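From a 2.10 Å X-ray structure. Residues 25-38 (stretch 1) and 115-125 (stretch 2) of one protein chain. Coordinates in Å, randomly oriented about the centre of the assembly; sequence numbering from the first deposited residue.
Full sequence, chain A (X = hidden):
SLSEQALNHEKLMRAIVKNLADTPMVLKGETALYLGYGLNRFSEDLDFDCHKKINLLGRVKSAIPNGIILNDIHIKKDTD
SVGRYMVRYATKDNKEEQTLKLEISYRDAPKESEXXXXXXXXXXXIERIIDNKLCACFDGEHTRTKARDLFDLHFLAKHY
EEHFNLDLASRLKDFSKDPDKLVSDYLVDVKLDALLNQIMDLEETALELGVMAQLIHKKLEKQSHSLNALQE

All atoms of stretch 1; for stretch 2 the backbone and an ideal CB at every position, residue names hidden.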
# COMPACT_ATOMS: atom_id res chain seq x y z
N MSE A 25 -3.71 10.72 11.66
CA MSE A 25 -3.91 9.59 10.73
C MSE A 25 -2.79 9.51 9.68
O MSE A 25 -2.47 10.50 9.04
CB MSE A 25 -5.24 9.75 10.00
CG MSE A 25 -6.43 9.71 10.92
SE MSE A 25 -7.05 7.83 11.15
CE MSE A 25 -8.19 7.67 9.59
N VAL A 26 -2.23 8.31 9.48
CA VAL A 26 -1.19 8.09 8.49
C VAL A 26 -1.64 7.00 7.51
O VAL A 26 -1.87 5.84 7.93
CB VAL A 26 0.11 7.60 9.15
CG1 VAL A 26 1.25 7.47 8.10
CG2 VAL A 26 0.50 8.52 10.32
N LEU A 27 -1.77 7.36 6.23
CA LEU A 27 -2.12 6.39 5.17
C LEU A 27 -0.95 5.45 4.94
O LEU A 27 0.20 5.89 4.85
CB LEU A 27 -2.45 7.12 3.87
CG LEU A 27 -3.03 6.37 2.67
CD1 LEU A 27 -4.48 5.96 2.94
CD2 LEU A 27 -2.93 7.23 1.39
N LYS A 28 -1.24 4.15 4.85
CA LYS A 28 -0.21 3.17 4.61
C LYS A 28 -0.64 2.22 3.50
O LYS A 28 -1.62 2.46 2.80
CB LYS A 28 0.10 2.38 5.88
CG LYS A 28 -1.14 1.66 6.44
CD LYS A 28 -0.79 0.83 7.68
CE LYS A 28 -2.07 0.16 8.23
NZ LYS A 28 -1.77 -0.67 9.43
N GLY A 29 0.14 1.16 3.34
CA GLY A 29 -0.18 0.09 2.41
C GLY A 29 -0.32 0.49 0.96
O GLY A 29 0.35 1.43 0.46
N GLU A 30 -1.22 -0.21 0.28
CA GLU A 30 -1.30 -0.15 -1.17
C GLU A 30 -1.73 1.19 -1.69
O GLU A 30 -1.18 1.70 -2.68
CB GLU A 30 -2.21 -1.27 -1.67
CG GLU A 30 -1.55 -2.61 -1.40
CD GLU A 30 -2.48 -3.79 -1.51
OE1 GLU A 30 -3.60 -3.64 -2.07
OE2 GLU A 30 -2.08 -4.88 -1.04
N THR A 31 -2.72 1.78 -1.05
CA THR A 31 -3.22 3.05 -1.55
C THR A 31 -2.26 4.19 -1.20
O THR A 31 -2.30 5.24 -1.84
CB THR A 31 -4.69 3.27 -1.12
OG1 THR A 31 -5.48 2.18 -1.65
CG2 THR A 31 -5.26 4.60 -1.64
N ALA A 32 -1.38 3.98 -0.23
CA ALA A 32 -0.30 4.95 0.02
C ALA A 32 0.65 4.94 -1.17
O ALA A 32 1.03 6.00 -1.69
CB ALA A 32 0.46 4.60 1.28
N LEU A 33 1.00 3.75 -1.62
CA LEU A 33 1.81 3.63 -2.84
C LEU A 33 1.13 4.30 -4.05
O LEU A 33 1.79 5.01 -4.84
CB LEU A 33 2.12 2.17 -3.14
CG LEU A 33 3.05 1.48 -2.13
CD1 LEU A 33 3.18 0.01 -2.48
CD2 LEU A 33 4.43 2.15 -2.12
N TYR A 34 -0.18 4.12 -4.18
CA TYR A 34 -0.91 4.67 -5.32
C TYR A 34 -1.06 6.19 -5.31
O TYR A 34 -0.85 6.84 -6.34
CB TYR A 34 -2.28 4.02 -5.45
CG TYR A 34 -3.09 4.59 -6.60
CD1 TYR A 34 -2.74 4.31 -7.92
CD2 TYR A 34 -4.20 5.40 -6.36
CE1 TYR A 34 -3.48 4.83 -8.99
CE2 TYR A 34 -4.94 5.92 -7.43
CZ TYR A 34 -4.58 5.63 -8.74
OH TYR A 34 -5.30 6.13 -9.80
N LEU A 35 -1.43 6.76 -4.16
CA LEU A 35 -1.70 8.20 -4.06
C LEU A 35 -0.40 8.98 -3.84
O LEU A 35 -0.29 10.14 -4.22
CB LEU A 35 -2.65 8.50 -2.91
CG LEU A 35 -4.11 8.04 -3.06
CD1 LEU A 35 -4.94 8.45 -1.85
CD2 LEU A 35 -4.71 8.62 -4.34
N GLY A 36 0.56 8.34 -3.18
CA GLY A 36 1.77 9.03 -2.79
C GLY A 36 3.02 8.71 -3.60
O GLY A 36 3.89 9.56 -3.74
N TYR A 37 3.12 7.50 -4.14
CA TYR A 37 4.41 7.09 -4.69
C TYR A 37 4.42 6.62 -6.14
O TYR A 37 5.42 6.06 -6.59
CB TYR A 37 5.06 6.06 -3.78
CG TYR A 37 5.30 6.56 -2.36
CD1 TYR A 37 6.27 7.53 -2.10
CD2 TYR A 37 4.56 6.07 -1.29
CE1 TYR A 37 6.50 7.98 -0.81
CE2 TYR A 37 4.78 6.51 0.02
CZ TYR A 37 5.75 7.47 0.25
OH TYR A 37 6.00 7.92 1.53
N GLY A 38 3.32 6.83 -6.86
CA GLY A 38 3.29 6.54 -8.28
C GLY A 38 3.07 5.09 -8.69
O GLY A 38 3.43 4.68 -9.80
N UNK A 115 6.57 9.97 9.52
CA UNK A 115 5.50 10.36 8.62
C UNK A 115 6.03 11.28 7.51
O UNK A 115 6.72 12.26 7.80
CB UNK A 115 4.38 11.05 9.40
N UNK A 116 5.70 10.96 6.25
CA UNK A 116 5.91 11.89 5.13
C UNK A 116 4.64 12.66 4.86
O UNK A 116 3.53 12.19 5.19
CB UNK A 116 6.36 11.15 3.87
N UNK A 117 4.78 13.83 4.23
CA UNK A 117 3.64 14.48 3.59
C UNK A 117 3.90 14.55 2.09
O UNK A 117 4.99 14.94 1.66
CB UNK A 117 3.40 15.88 4.17
N UNK A 118 2.90 14.15 1.31
CA UNK A 118 3.00 14.17 -0.13
C UNK A 118 1.70 14.76 -0.65
O UNK A 118 0.61 14.19 -0.40
CB UNK A 118 3.26 12.78 -0.70
N UNK A 119 1.79 15.88 -1.37
CA UNK A 119 0.61 16.57 -1.89
C UNK A 119 -0.48 16.76 -0.83
O UNK A 119 -1.67 16.57 -1.09
CB UNK A 119 0.04 15.79 -3.08
N UNK A 120 -0.05 17.17 0.36
CA UNK A 120 -0.98 17.50 1.41
C UNK A 120 -1.53 16.28 2.13
O UNK A 120 -2.51 16.38 2.85
CB UNK A 120 -2.13 18.32 0.83
N UNK A 121 -0.89 15.12 1.94
CA UNK A 121 -1.39 13.89 2.57
C UNK A 121 -0.34 13.24 3.45
O UNK A 121 0.80 13.07 3.01
CB UNK A 121 -1.85 12.89 1.50
N UNK A 122 -0.73 12.89 4.67
CA UNK A 122 0.15 12.18 5.60
C UNK A 122 0.22 10.70 5.21
O UNK A 122 -0.80 9.99 5.18
CB UNK A 122 -0.34 12.34 7.04
N UNK A 123 1.43 10.23 4.90
CA UNK A 123 1.60 8.90 4.31
C UNK A 123 2.82 8.25 4.94
O UNK A 123 3.78 8.94 5.31
CB UNK A 123 1.75 8.98 2.79
N UNK A 124 2.78 6.92 5.08
CA UNK A 124 3.88 6.16 5.67
C UNK A 124 5.12 6.25 4.78
O UNK A 124 4.98 6.36 3.54
CB UNK A 124 3.48 4.70 5.88
N UNK A 125 6.30 6.15 5.37
CA UNK A 125 7.53 6.11 4.57
C UNK A 125 7.66 4.80 3.81
O UNK A 125 7.13 3.76 4.24
CB UNK A 125 8.75 6.31 5.46

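Stretch 2 folds back on itself as a two-stranded hairpin, and its second strand lies beside V26 and L27, so each position can be read against the short strand and following helix of stretch 1.

At position 115 CA-to-CB points sideways, and the ideal CB lies 4.7 Å from V26 CG2. A modest apolar side chain would suit this flank; the residue is V115, whose CG2 packs 3.7 Å from V26 CG2.

Position 116 points toward stretch 1, with its ideal CB 4.0 Å from Y37 OH. A short polar side chain able to meet a hydroxyl is favoured, though a small apolar one could also fit. N116 takes the polar option: its ND2 donates a hydrogen bond to Y37 OH at 2.9 Å.

Position 117 points away, with nothing of stretch 1 nearby, and tolerates many residues; it is V117.

Position 118 again points toward stretch 1, its ideal CB 4.5 Å from G36 O, at the end of the helix. A branched or longer apolar side chain could cover this glycine, and I118 does so, bringing CG2 to 3.6 Å from G36 O.

Positions 119 and 120 are the middle of a type I' turn, both with positive phi, which favours glycine and, at the first, also tolerates asparagine or aspartate. Stretch 1 lies beyond 5.5 Å of either ideal CB. The residues are E119, whose side-chain end leads away, and G120.

At 121 CB points toward stretch 1 but has no atom of it within 5.5 Å, so a side chain must extend some way to reach the helix, and a long apolar one, such as leucine or methionine, would suit. Selenomethionine M121 spans the gap: SE lies 4.1 Å from L35 CD1, and CE is 3.5 Å from L35 O.

Position 122 points toward the strand of stretch 1, its ideal CB 3.4 Å from M25 O. That carbonyl invites a donor, while V26 offers an apolar surface; a long side chain combining both characters, such as arginine or lysine, would suit. R122 curls back so that NE donates to M25 O at 3.0 Å, and NH2 lies 3.4 Å from V26 CG2. Its backbone O accepts from L27 N at 3.0 Å, and a water bridges this O to M25 O.

Position 123 is bridged to L27. Although its CB points away overall, it sits 4.8 Å from A32 CB and 4.6 Å from Y37 OH, beside a largely apolar hollow lined by A32, G36 and Y37, where valine, leucine or isoleucine could work. In I123, CG2 contacts A32 CB at 3.5 Å and Y37 CE2 at 3.6 Å, while CD1 reaches G36 CA at 3.6 Å, using the space left by the absent glycine side chain.

At 124 the ideal CB is crowded by L27 O at 3.6 Å and K28 CB at 4.1 Å, so a small residue fits comfortably. A124 also donates from N to L27 O at 2.8 Å, and its O accepts from Y37 OH at 2.7 Å.

Position 125 points away and allows long polar side chains; K125 extends outward.

Stretch 2 (115-125) VNVIEGMRIAK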
# COMPACT_ATOMS: atom_id res chain seq x y z
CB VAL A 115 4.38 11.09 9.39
CG1 VAL A 115 3.25 11.55 8.44
CG2 VAL A 115 3.83 10.20 10.49
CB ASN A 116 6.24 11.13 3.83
CG ASN A 116 7.65 10.56 3.83
OD1 ASN A 116 8.51 10.99 4.61
ND2 ASN A 116 7.89 9.59 2.94
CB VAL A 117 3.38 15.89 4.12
CG1 VAL A 117 2.12 16.50 3.45
CG2 VAL A 117 3.24 15.86 5.63
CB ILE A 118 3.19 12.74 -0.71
CG1 ILE A 118 4.42 12.06 -0.08
CG2 ILE A 118 3.28 12.77 -2.22
CD1 ILE A 118 5.75 12.56 -0.63
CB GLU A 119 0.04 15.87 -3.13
CG GLU A 119 0.96 15.98 -4.36
CD GLU A 119 1.32 17.44 -4.72
OE1 GLU A 119 0.50 18.37 -4.46
OE2 GLU A 119 2.43 17.66 -5.27
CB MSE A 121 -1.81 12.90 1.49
CG MSE A 121 -2.91 13.41 0.59
SE MSE A 121 -3.34 12.07 -0.83
CE MSE A 121 -1.83 12.43 -2.04
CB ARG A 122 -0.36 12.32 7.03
CG ARG A 122 -0.32 13.76 7.58
CD ARG A 122 -1.09 13.89 8.91
NE ARG A 122 -0.80 12.80 9.86
CZ ARG A 122 0.27 12.77 10.66
NH1 ARG A 122 1.16 13.76 10.63
NH2 ARG A 122 0.45 11.75 11.50
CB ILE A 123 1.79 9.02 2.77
CG1 ILE A 123 0.54 9.64 2.12
CG2 ILE A 123 2.03 7.67 2.12
CD1 ILE A 123 0.52 9.48 0.58
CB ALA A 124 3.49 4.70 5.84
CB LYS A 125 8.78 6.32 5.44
CG LYS A 125 8.83 7.68 6.13
CD LYS A 125 10.04 7.75 7.06
CE LYS A 125 10.28 9.19 7.54
NZ LYS A 125 11.47 9.28 8.44
O HOH W 1 -3.34 10.39 6.29
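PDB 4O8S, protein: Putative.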